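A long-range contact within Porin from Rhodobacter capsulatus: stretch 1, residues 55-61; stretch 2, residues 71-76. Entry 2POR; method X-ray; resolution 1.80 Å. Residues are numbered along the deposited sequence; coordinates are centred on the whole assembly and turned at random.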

# COMPACT_ATOMS: atom_id res chain seq x y z
N THR A 55 11.07 -4.15 2.34
CA THR A 55 12.08 -5.21 2.18
C THR A 55 13.35 -4.65 1.56
O THR A 55 14.32 -5.38 1.38
CB THR A 55 11.51 -6.35 1.25
OG1 THR A 55 11.61 -5.86 -0.08
CG2 THR A 55 10.06 -6.69 1.53
N GLY A 56 13.44 -3.37 1.14
CA GLY A 56 14.65 -2.81 0.54
C GLY A 56 14.55 -2.69 -0.95
O GLY A 56 15.42 -2.16 -1.65
N GLU A 57 13.45 -3.19 -1.51
CA GLU A 57 13.26 -3.21 -2.94
C GLU A 57 12.93 -1.84 -3.52
O GLU A 57 13.23 -1.55 -4.69
CB GLU A 57 12.13 -4.19 -3.23
CG GLU A 57 11.84 -4.24 -4.73
CD GLU A 57 10.81 -5.26 -5.18
OE1 GLU A 57 10.09 -5.81 -4.34
OE2 GLU A 57 10.74 -5.51 -6.39
N ASP A 58 12.18 -1.02 -2.75
CA ASP A 58 11.77 0.30 -3.20
C ASP A 58 12.15 1.32 -2.11
O ASP A 58 12.33 0.93 -0.96
CB ASP A 58 10.29 0.37 -3.39
CG ASP A 58 9.79 -0.40 -4.61
OD1 ASP A 58 10.43 -0.36 -5.66
OD2 ASP A 58 8.74 -1.02 -4.48
N GLY A 59 12.25 2.58 -2.49
CA GLY A 59 12.61 3.65 -1.56
C GLY A 59 14.07 3.60 -1.22
O GLY A 59 14.79 2.66 -1.61
N THR A 60 14.63 4.60 -0.54
CA THR A 60 16.03 4.57 -0.11
C THR A 60 16.20 5.04 1.34
O THR A 60 15.28 5.69 1.85
CB THR A 60 16.94 5.48 -0.97
OG1 THR A 60 16.33 6.75 -1.09
CG2 THR A 60 17.19 4.89 -2.35
N VAL A 61 17.28 4.62 2.01
CA VAL A 61 17.64 5.01 3.37
C VAL A 61 19.05 5.63 3.21
O VAL A 61 19.85 5.15 2.38
CB VAL A 61 17.68 3.78 4.30
CG1 VAL A 61 18.10 4.18 5.72
CG2 VAL A 61 16.31 3.17 4.38
N GLU A 71 23.73 5.63 0.55
CA GLU A 71 22.30 5.42 0.37
C GLU A 71 22.07 3.92 0.05
O GLU A 71 22.85 3.38 -0.76
CB GLU A 71 21.92 6.31 -0.75
CG GLU A 71 20.45 6.43 -0.99
CD GLU A 71 20.09 7.43 -2.09
OE1 GLU A 71 20.92 7.60 -2.98
OE2 GLU A 71 19.01 8.02 -2.05
N MET A 72 21.05 3.24 0.59
CA MET A 72 20.83 1.82 0.31
C MET A 72 19.37 1.67 0.01
O MET A 72 18.54 2.31 0.69
CB MET A 72 21.22 1.02 1.51
CG MET A 72 21.20 -0.50 1.24
SD MET A 72 21.82 -1.47 2.62
CE MET A 72 23.52 -1.07 2.51
N GLY A 73 19.02 0.88 -1.02
CA GLY A 73 17.63 0.56 -1.35
C GLY A 73 17.52 0.57 -2.85
O GLY A 73 18.43 0.12 -3.55
N ASP A 74 16.48 1.20 -3.38
CA ASP A 74 16.30 1.31 -4.79
C ASP A 74 17.03 2.58 -5.24
O ASP A 74 16.43 3.60 -5.53
CB ASP A 74 14.78 1.34 -5.06
CG ASP A 74 14.36 1.35 -6.53
OD1 ASP A 74 15.22 1.42 -7.43
OD2 ASP A 74 13.15 1.31 -6.79
N ALA A 75 18.35 2.50 -5.34
CA ALA A 75 19.23 3.63 -5.69
C ALA A 75 19.64 3.66 -7.14
O ALA A 75 19.58 2.63 -7.84
CB ALA A 75 20.50 3.57 -4.84
N LEU A 76 20.05 4.81 -7.61
CA LEU A 76 20.57 4.98 -8.93
C LEU A 76 21.96 4.43 -8.95
O LEU A 76 22.56 4.23 -7.91
CB LEU A 76 20.65 6.42 -9.34
CG LEU A 76 19.31 7.14 -9.34
CD1 LEU A 76 19.57 8.58 -9.67
CD2 LEU A 76 18.32 6.50 -10.34
O HOH W 1 11.81 3.23 -5.21

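How do the two backbones run against each other? They pair in antiparallel fashion, and Val61 and Met72 make a hydrogen-bonded pair: Val61 N donates to Met72 O at 2.9 Å, and Met72 N returns a bond to Val61 O, also at 2.9 Å. The next pair, Thr60 with Gly73, is of the non-hydrogen-bonded kind, and its CA atoms approach to 4.5 Å, nearer than the 5.5 Å between Val61 CA and Met72 CA. One step further, Asp74 N donates to Gly59 O at 2.8 Å in a nearly straight bond, extending the ladder past the regular strands.

Why is Gly73 a glycine? Its phi of 141° would jam a CB against the preceding carbonyl, and a CB here would also point toward the other stretch, about 2.3 Å from Gly59 O. With only hydrogens on its CA, the backbones can close up: Gly73 CA lies 3.5 Å from Gly59 O and 3.5 Å from Gly56 O, both CA-H...O contacts.

What does Thr60 contribute with its side chain? Its CA-to-CB bond points toward the second stretch, and Thr60 CG2 rests 3.5 Å from Asp74 O and 4.3 Å from Ala75 CB. Thr60 OG1 is 3.1 Å from Glu71 OE2, near enough for a hydrogen bond. The extended Glu71 chain starts sideways but brings its carboxylate to this meeting.

How are two aspartates accommodated together? Asp58 OD1 and Asp74 OD2 stand 3.4 Å apart, a pair of acceptors with like charge and no hydrogen bond between them. Water 1 gives Asp74 a better partner: it donates to Asp74 OD2 at 2.8 Å and accepts from Gly59 N at 2.8 Å, bridging the stretches beside the direct Asp74 N to Gly59 O bond.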